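Local coordinates for protein predicted component of a thermophile-specific DNA repair system, contains a RAMP domain (Methanopyrus kandleri, PDB 4N0L) that probably binds CRISPR RNA as the Csm3 backbone subunit of a type III-A effector complex in antiviral defence, and carries a bound zinc ion, at residues P107-N112 with D146-Y151; E236-D241 with E342-L347. One frame throughout, in Å; residues are numbered along the deposited sequence.

Contact 1 of 2, residues P107-N112 with D146-Y151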
ATOM      1  N   PRO A 107      11.781 -17.926 -10.377  1.00 39.19           N
ATOM      2  CA  PRO A 107      10.974 -16.820 -10.903  1.00 38.33           C
ATOM      3  C   PRO A 107      11.618 -15.489 -10.530  1.00 32.48           C
ATOM      4  O   PRO A 107      11.924 -15.277  -9.358  1.00 33.27           O
ATOM      5  CB  PRO A 107       9.622 -17.004 -10.212  1.00 39.81           C
ATOM      6  CG  PRO A 107       9.569 -18.458  -9.863  1.00 37.35           C
ATOM      7  CD  PRO A 107      10.983 -18.877  -9.584  1.00 36.13           C
ATOM      8  N   PRO A 108      11.831 -14.606 -11.517  1.00 31.56           N
ATOM      9  CA  PRO A 108      12.678 -13.424 -11.313  1.00 31.29           C
ATOM     10  C   PRO A 108      12.066 -12.362 -10.395  1.00 33.41           C
ATOM     11  O   PRO A 108      12.780 -11.450  -9.978  1.00 35.92           O
ATOM     12  CB  PRO A 108      12.847 -12.876 -12.734  1.00 30.68           C
ATOM     13  CG  PRO A 108      11.626 -13.324 -13.451  1.00 31.41           C
ATOM     14  CD  PRO A 108      11.287 -14.671 -12.884  1.00 31.01           C
ATOM     15  N   TRP A 109      10.781 -12.481 -10.078  1.00 32.05           N
ATOM     16  CA  TRP A 109      10.115 -11.496  -9.230  1.00 31.35           C
ATOM     17  C   TRP A 109      10.147 -11.927  -7.769  1.00 33.49           C
ATOM     18  O   TRP A 109       9.457 -11.351  -6.928  1.00 32.81           O
ATOM     19  CB  TRP A 109       8.667 -11.283  -9.674  1.00 28.89           C
ATOM     20  CG  TRP A 109       7.804 -12.494  -9.501  1.00 29.81           C
ATOM     21  CD1 TRP A 109       7.125 -12.862  -8.375  1.00 29.50           C
ATOM     22  CD2 TRP A 109       7.514 -13.490 -10.489  1.00 28.97           C
ATOM     23  NE1 TRP A 109       6.438 -14.031  -8.598  1.00 32.18           N
ATOM     24  CE2 TRP A 109       6.659 -14.436  -9.888  1.00 27.14           C
ATOM     25  CE3 TRP A 109       7.897 -13.676 -11.820  1.00 31.24           C
ATOM     26  CZ2 TRP A 109       6.180 -15.550 -10.574  1.00 26.78           C
ATOM     27  CZ3 TRP A 109       7.420 -14.783 -12.499  1.00 27.27           C
ATOM     28  CH2 TRP A 109       6.571 -15.706 -11.875  1.00 26.21           C
ATOM     29  N   LEU A 110      10.945 -12.946  -7.475  1.00 31.34           N
ATOM     30  CA  LEU A 110      11.036 -13.465  -6.118  1.00 31.50           C
ATOM     31  C   LEU A 110      12.241 -12.874  -5.386  1.00 34.19           C
ATOM     32  O   LEU A 110      13.280 -12.618  -5.995  1.00 35.04           O
ATOM     33  CB  LEU A 110      11.128 -14.994  -6.147  1.00 34.54           C
ATOM     34  CG  LEU A 110       9.811 -15.749  -6.351  1.00 37.03           C
ATOM     35  CD1 LEU A 110       9.973 -17.231  -6.028  1.00 37.73           C
ATOM     36  CD2 LEU A 110       8.697 -15.134  -5.525  1.00 34.44           C
ATOM     37  N   GLU A 111      12.094 -12.641  -4.085  1.00 37.68           N
ATOM     38  CA  GLU A 111      13.213 -12.216  -3.246  1.00 36.18           C
ATOM     39  C   GLU A 111      13.231 -13.027  -1.958  1.00 38.53           C
ATOM     40  O   GLU A 111      12.268 -12.998  -1.188  1.00 33.97           O
ATOM     41  CB  GLU A 111      13.135 -10.720  -2.931  1.00 36.61           C
ATOM     42  CG  GLU A 111      14.355 -10.192  -2.184  1.00 44.53           C
ATOM     43  CD  GLU A 111      14.342  -8.683  -2.018  1.00 47.20           C
ATOM     44  OE1 GLU A 111      13.465  -8.173  -1.289  1.00 48.76           O
ATOM     45  OE2 GLU A 111      15.209  -8.009  -2.616  1.00 45.39           O
ATOM     46  N   ASN A 112      14.334 -13.736  -1.725  1.00 42.28           N
ATOM     47  CA  ASN A 112      14.432 -14.707  -0.636  1.00 39.44           C
ATOM     48  C   ASN A 112      13.236 -15.659  -0.600  1.00 37.08           C
ATOM     49  O   ASN A 112      12.713 -15.980   0.469  1.00 39.43           O
ATOM     50  CB  ASN A 112      14.574 -13.992   0.712  1.00 43.95           C
ATOM     51  CG  ASN A 112      15.779 -13.071   0.758  1.00 48.79           C
ATOM     52  OD1 ASN A 112      16.830 -13.373   0.193  1.00 50.45           O
ATOM     53  ND2 ASN A 112      15.631 -11.939   1.437  1.00 48.79           N
ATOM     54  N   ASP A 146       3.711 -20.473 -23.659  1.00 32.42           N
ATOM     55  CA  ASP A 146       4.097 -20.630 -22.263  1.00 34.91           C
ATOM     56  C   ASP A 146       5.421 -19.928 -21.989  1.00 36.20           C
ATOM     57  O   ASP A 146       6.470 -20.369 -22.456  1.00 40.53           O
ATOM     58  CB  ASP A 146       4.190 -22.115 -21.897  1.00 39.42           C
ATOM     59  CG  ASP A 146       4.623 -22.337 -20.461  1.00 42.76           C
ATOM     60  OD1 ASP A 146       5.277 -23.366 -20.187  1.00 39.54           O
ATOM     61  OD2 ASP A 146       4.298 -21.488 -19.603  1.00 47.28           O
ATOM     62  N   PRO A 147       5.372 -18.821 -21.234  1.00 32.96           N
ATOM     63  CA  PRO A 147       6.560 -18.017 -20.941  1.00 30.36           C
ATOM     64  C   PRO A 147       7.348 -18.538 -19.744  1.00 30.98           C
ATOM     65  O   PRO A 147       8.407 -17.996 -19.430  1.00 33.58           O
ATOM     66  CB  PRO A 147       5.972 -16.640 -20.644  1.00 36.43           C
ATOM     67  CG  PRO A 147       4.663 -16.954 -19.998  1.00 36.03           C
ATOM     68  CD  PRO A 147       4.148 -18.204 -20.686  1.00 32.27           C
ATOM     69  N   TYR A 148       6.834 -19.569 -19.082  1.00 34.58           N
ATOM     70  CA  TYR A 148       7.437 -20.059 -17.846  1.00 37.01           C
ATOM     71  C   TYR A 148       8.241 -21.344 -18.033  1.00 37.44           C
ATOM     72  O   TYR A 148       8.569 -22.023 -17.058  1.00 35.84           O
ATOM     73  CB  TYR A 148       6.353 -20.271 -16.789  1.00 34.94           C
ATOM     74  CG  TYR A 148       5.610 -19.004 -16.448  1.00 32.85           C
ATOM     75  CD1 TYR A 148       6.300 -17.845 -16.111  1.00 31.78           C
ATOM     76  CD2 TYR A 148       4.223 -18.960 -16.471  1.00 29.31           C
ATOM     77  CE1 TYR A 148       5.628 -16.681 -15.801  1.00 29.77           C
ATOM     78  CE2 TYR A 148       3.540 -17.796 -16.164  1.00 33.23           C
ATOM     79  CZ  TYR A 148       4.249 -16.659 -15.829  1.00 32.18           C
ATOM     80  OH  TYR A 148       3.581 -15.498 -15.521  1.00 33.88           O
ATOM     81  N   GLY A 149       8.563 -21.665 -19.282  1.00 35.33           N
ATOM     82  CA  GLY A 149       9.288 -22.883 -19.598  1.00 33.76           C
ATOM     83  C   GLY A 149      10.629 -22.971 -18.896  1.00 38.03           C
ATOM     84  O   GLY A 149      10.999 -24.023 -18.374  1.00 42.24           O
ATOM     85  N   ARG A 150      11.359 -21.860 -18.879  1.00 38.54           N
ATOM     86  CA  ARG A 150      12.686 -21.823 -18.274  1.00 40.27           C
ATOM     87  C   ARG A 150      12.646 -21.877 -16.747  1.00 41.06           C
ATOM     88  O   ARG A 150      13.669 -22.104 -16.106  1.00 47.72           O
ATOM     89  CB  ARG A 150      13.431 -20.563 -18.717  1.00 42.98           C
ATOM     90  CG  ARG A 150      12.904 -19.301 -18.068  1.00 51.05           C
ATOM     91  CD  ARG A 150      13.571 -18.054 -18.619  1.00 56.81           C
ATOM     92  NE  ARG A 150      14.909 -17.859 -18.067  1.00 62.73           N
ATOM     93  CZ  ARG A 150      15.731 -16.881 -18.433  1.00 65.76           C
ATOM     94  NH1 ARG A 150      15.355 -16.007 -19.356  1.00 68.50           N
ATOM     95  NH2 ARG A 150      16.931 -16.775 -17.875  1.00 63.90           N
ATOM     96  N   TYR A 151      11.472 -21.656 -16.165  1.00 36.08           N
ATOM     97  CA  TYR A 151      11.342 -21.663 -14.711  1.00 38.04           C
ATOM     98  C   TYR A 151      10.774 -22.979 -14.194  1.00 37.98           C
ATOM     99  O   TYR A 151      11.032 -23.372 -13.054  1.00 35.96           O
ATOM    100  CB  TYR A 151      10.474 -20.489 -14.247  1.00 33.83           C
ATOM    101  CG  TYR A 151      10.974 -19.154 -14.754  1.00 30.96           C
ATOM    102  CD1 TYR A 151      12.145 -18.597 -14.255  1.00 29.29           C
ATOM    103  CD2 TYR A 151      10.287 -18.459 -15.742  1.00 29.13           C
ATOM    104  CE1 TYR A 151      12.615 -17.386 -14.719  1.00 26.88           C
ATOM    105  CE2 TYR A 151      10.750 -17.242 -16.213  1.00 32.73           C
ATOM    106  CZ  TYR A 151      11.914 -16.712 -15.698  1.00 32.87           C
ATOM    107  OH  TYR A 151      12.379 -15.503 -16.163  1.00 38.04           O
TER
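Tyr151 reaches from the loop 146-151 to the two prolines that open 107-112, and the touching is apolar. With chi1 at -54°, CG stands beside the backbone N and opposite the carbonyl carbon. The bond from CA to CB of Tyr151 points toward 107-112. Along one side of the ring, CD1 lies 4.0 Å from Pro107 N and equally near Pro107 CA. Further out, Tyr151 CE1 and CZ both come to 3.5 Å from Pro108 CD. At the tip, Tyr151 OH rests 3.6 Å from Pro108 CG. The side chains of Pro108 and Tyr151 cross at about a right angle. Arg150 CG, from within the same segment, sits 3.4 Å above the plane of the Tyr151 ring, over its centre.

Pro107 to Leu110 form a type I beta turn, closed by Leu110 N bonding to Pro107 O. This turn belongs to the zinc-binding part of the protein. Trp109 packs against Cys88 and Cys115 and meets His86 edge-to-face, all three of them zinc ligands. The nearest atom of the Trp109 side chain is about 4 Å from the zinc ion.

A second, looser touch joins Trp109 CH2 to Tyr148 CE1 at 4.2 Å, the two side chains again crossing nearly at right angles. Pro107 CB lies over one face of the indole, offset toward its rim. Pro147 CG sits over the centre of one face of the Tyr148 ring. The Tyr148 hydroxyl is hydrogen-bonded to Val76 O, which fixes the far end of that ring. Its backbone is held too: Tyr148 N donates to Asp146 OD2 at 3.2 Å in an Asx turn, approaching from above the carboxylate plane. The other carboxylate oxygen, Asp146 OD1, forms a salt bridge with Arg152.

Contact 2 of 2, residues E236-D241 with E342-L347; sequences EELESD and EVVGEL
The first turn of helix 238-255 faces the last part of helix 340-345, and the backbones come nearest at Glu239 and Val344, whose CA atoms are 6.5 Å apart. Val344 points toward the other segment and carries the contact with both methyls. Its CG2 is anti to the carbonyl carbon and meets the aliphatic part of Glu239, 3.8 Å from Glu239 CB and 3.9 Å from Glu239 CG. The two side chains cross at a slant. Glu239 has CG anti to its backbone N (chi1 176°) and runs on extended, which brings its methylenes to that methyl. Its carboxylate ends near that of Asp341, so the two like charges may raise the proton affinity of one or both. The other methyl, Val344 CG1, is 4.3 Å from Leu238 CD2. Leu238 is buried and also packs on Ile8 of strand 7-16, Val232 and Trp349. Leu347 touches Ile8 as well. Both segments thus meet beside the central antiparallel sheet. This is plain packing of two helices beside the sheet of an RRM-like RAMP fold, with Leu238 and Leu347 reaching Ile8, away from the zinc site.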
ATOM      1  N   GLU A 236      11.632 -11.957   9.381  1.00 43.46           N
ATOM      2  CA  GLU A 236      12.710 -11.855   8.406  1.00 48.70           C
ATOM      3  C   GLU A 236      12.343 -10.931   7.247  1.00 46.21           C
ATOM      4  O   GLU A 236      13.219 -10.372   6.587  1.00 46.90           O
ATOM      5  CB  GLU A 236      13.081 -13.241   7.886  1.00 55.96           C
ATOM      6  CG  GLU A 236      13.892 -14.059   8.878  1.00 66.41           C
ATOM      7  CD  GLU A 236      13.899 -15.537   8.545  1.00 77.04           C
ATOM      8  OE1 GLU A 236      12.962 -16.242   8.977  1.00 78.28           O
ATOM      9  OE2 GLU A 236      14.834 -15.991   7.854  1.00 81.92           O
ATOM     10  N   GLU A 237      11.046 -10.781   6.997  1.00 41.79           N
ATOM     11  CA  GLU A 237      10.570  -9.942   5.900  1.00 38.24           C
ATOM     12  C   GLU A 237      10.045  -8.594   6.386  1.00 35.29           C
ATOM     13  O   GLU A 237       9.544  -7.798   5.593  1.00 36.16           O
ATOM     14  CB  GLU A 237       9.472 -10.658   5.110  1.00 36.66           C
ATOM     15  CG  GLU A 237       9.981 -11.676   4.106  1.00 37.16           C
ATOM     16  CD  GLU A 237       8.909 -12.657   3.672  1.00 38.40           C
ATOM     17  OE1 GLU A 237       7.734 -12.467   4.052  1.00 35.53           O
ATOM     18  OE2 GLU A 237       9.240 -13.610   2.935  1.00 40.97           O
ATOM     19  N   LEU A 238      10.169  -8.343   7.686  1.00 32.48           N
ATOM     20  CA  LEU A 238       9.614  -7.142   8.304  1.00 36.44           C
ATOM     21  C   LEU A 238      10.177  -5.850   7.709  1.00 34.08           C
ATOM     22  O   LEU A 238       9.426  -4.997   7.232  1.00 25.88           O
ATOM     23  CB  LEU A 238       9.867  -7.164   9.813  1.00 43.46           C
ATOM     24  CG  LEU A 238       9.615  -5.855  10.560  1.00 44.96           C
ATOM     25  CD1 LEU A 238       8.147  -5.482  10.454  1.00 47.50           C
ATOM     26  CD2 LEU A 238      10.041  -5.966  12.014  1.00 43.39           C
ATOM     27  N   GLU A 239      11.497  -5.709   7.742  1.00 35.33           N
ATOM     28  CA  GLU A 239      12.139  -4.497   7.250  1.00 37.94           C
ATOM     29  C   GLU A 239      11.941  -4.340   5.747  1.00 39.19           C
ATOM     30  O   GLU A 239      11.693  -3.237   5.258  1.00 40.63           O
ATOM     31  CB  GLU A 239      13.630  -4.495   7.586  1.00 38.57           C
ATOM     32  CG  GLU A 239      14.372  -3.302   7.014  1.00 40.48           C
ATOM     33  CD  GLU A 239      15.723  -3.089   7.658  1.00 46.03           C
ATOM     34  OE1 GLU A 239      16.212  -4.015   8.337  1.00 49.71           O
ATOM     35  OE2 GLU A 239      16.292  -1.991   7.490  1.00 48.90           O
ATOM     36  N   SER A 240      12.059  -5.450   5.023  1.00 35.01           N
ATOM     37  CA  SER A 240      11.888  -5.440   3.576  1.00 32.69           C
ATOM     38  C   SER A 240      10.488  -4.972   3.195  1.00 29.73           C
ATOM     39  O   SER A 240      10.326  -4.185   2.260  1.00 30.40           O
ATOM     40  CB  SER A 240      12.155  -6.829   2.993  1.00 34.49           C
ATOM     41  OG  SER A 240      13.371  -6.848   2.263  1.00 38.74           O
ATOM     42  N   ASP A 241       9.485  -5.445   3.930  1.00 23.63           N
ATOM     43  CA  ASP A 241       8.101  -5.058   3.679  1.00 27.78           C
ATOM     44  C   ASP A 241       7.906  -3.558   3.880  1.00 32.79           C
ATOM     45  O   ASP A 241       7.260  -2.894   3.067  1.00 34.43           O
ATOM     46  CB  ASP A 241       7.145  -5.826   4.594  1.00 27.10           C
ATOM     47  CG  ASP A 241       6.880  -7.244   4.114  1.00 27.60           C
ATOM     48  OD1 ASP A 241       7.407  -7.633   3.050  1.00 25.59           O
ATOM     49  OD2 ASP A 241       6.131  -7.967   4.806  1.00 24.07           O
ATOM     50  N   GLU A 342      17.739   1.987  11.246  1.00 46.18           N
ATOM     51  CA  GLU A 342      17.602   2.697  12.505  1.00 47.28           C
ATOM     52  C   GLU A 342      16.245   2.421  13.158  1.00 44.43           C
ATOM     53  O   GLU A 342      16.167   2.146  14.355  1.00 43.58           O
ATOM     54  CB  GLU A 342      17.796   4.191  12.248  1.00 52.43           C
ATOM     55  CG  GLU A 342      17.942   5.069  13.463  1.00 59.99           C
ATOM     56  CD  GLU A 342      18.739   6.322  13.146  1.00 67.65           C
ATOM     57  OE1 GLU A 342      19.145   7.037  14.085  1.00 69.46           O
ATOM     58  OE2 GLU A 342      18.963   6.589  11.946  1.00 71.09           O
ATOM     59  N   VAL A 343      15.181   2.486  12.361  1.00 44.36           N
ATOM     60  CA  VAL A 343      13.819   2.264  12.849  1.00 41.79           C
ATOM     61  C   VAL A 343      13.581   0.841  13.360  1.00 40.83           C
ATOM     62  O   VAL A 343      13.129   0.646  14.487  1.00 40.81           O
ATOM     63  CB  VAL A 343      12.776   2.573  11.754  1.00 39.07           C
ATOM     64  CG1 VAL A 343      11.402   2.081  12.176  1.00 35.28           C
ATOM     65  CG2 VAL A 343      12.736   4.060  11.473  1.00 41.25           C
ATOM     66  N   VAL A 344      13.882  -0.148  12.521  1.00 36.81           N
ATOM     67  CA  VAL A 344      13.626  -1.550  12.845  1.00 40.82           C
ATOM     68  C   VAL A 344      14.405  -1.986  14.089  1.00 42.89           C
ATOM     69  O   VAL A 344      13.943  -2.827  14.864  1.00 39.85           O
ATOM     70  CB  VAL A 344      13.974  -2.466  11.645  1.00 40.81           C
ATOM     71  CG1 VAL A 344      13.862  -3.935  12.022  1.00 44.28           C
ATOM     72  CG2 VAL A 344      13.067  -2.153  10.465  1.00 38.88           C
ATOM     73  N   GLY A 345      15.579  -1.392  14.284  1.00 44.72           N
ATOM     74  CA  GLY A 345      16.384  -1.644  15.467  1.00 45.19           C
ATOM     75  C   GLY A 345      15.656  -1.345  16.765  1.00 51.22           C
ATOM     76  O   GLY A 345      15.941  -1.953  17.797  1.00 58.88           O
ATOM     77  N   GLU A 346      14.717  -0.405  16.717  1.00 47.62           N
ATOM     78  CA  GLU A 346      13.998   0.020  17.913  1.00 43.17           C
ATOM     79  C   GLU A 346      12.672  -0.721  18.090  1.00 40.97           C
ATOM     80  O   GLU A 346      12.000  -0.557  19.108  1.00 41.10           O
ATOM     81  CB  GLU A 346      13.740   1.528  17.867  1.00 47.74           C
ATOM     82  CG  GLU A 346      14.994   2.392  17.805  1.00 57.52           C
ATOM     83  CD  GLU A 346      15.933   2.159  18.975  1.00 67.22           C
ATOM     84  OE1 GLU A 346      15.442   1.919  20.099  1.00 68.68           O
ATOM     85  OE2 GLU A 346      17.164   2.223  18.771  1.00 69.80           O
ATOM     86  N   LEU A 347      12.301  -1.540  17.109  1.00 41.32           N
ATOM     87  CA  LEU A 347      11.015  -2.236  17.144  1.00 42.20           C
ATOM     88  C   LEU A 347      11.108  -3.539  17.937  1.00 42.18           C
ATOM     89  O   LEU A 347      12.192  -4.100  18.079  1.00 42.95           O
ATOM     90  CB  LEU A 347      10.518  -2.516  15.722  1.00 41.98           C
ATOM     91  CG  LEU A 347      10.068  -1.287  14.929  1.00 40.15           C
ATOM     92  CD1 LEU A 347       9.900  -1.618  13.452  1.00 37.79           C
ATOM     93  CD2 LEU A 347       8.790  -0.697  15.511  1.00 38.98           C
TER

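Contact 1 closes before contact 2 opens along the chain, and their centres lie about 27 Å apart. Contact 1 joins two loops in the zinc-binding part, its centre about 24 Å from the centre of the chain. Contact 2 joins two helices beside the five-stranded antiparallel sheet, its centre about 17 Å from the centre of the chain. The two parts still meet. Glu111 OE1 in 107-112 packs 3.8 Å from Ser240 OG in 236-241. Glu111 is also hydrogen-bonded to Tyr244 on helix 238-255. Arg119 of helix 116-121 adds a salt bridge to Asp241. Through Glu111 and Asp241, helix 238-255 links the zinc-binding part to the RRM-like sheet part, and it also borders helix 340-345.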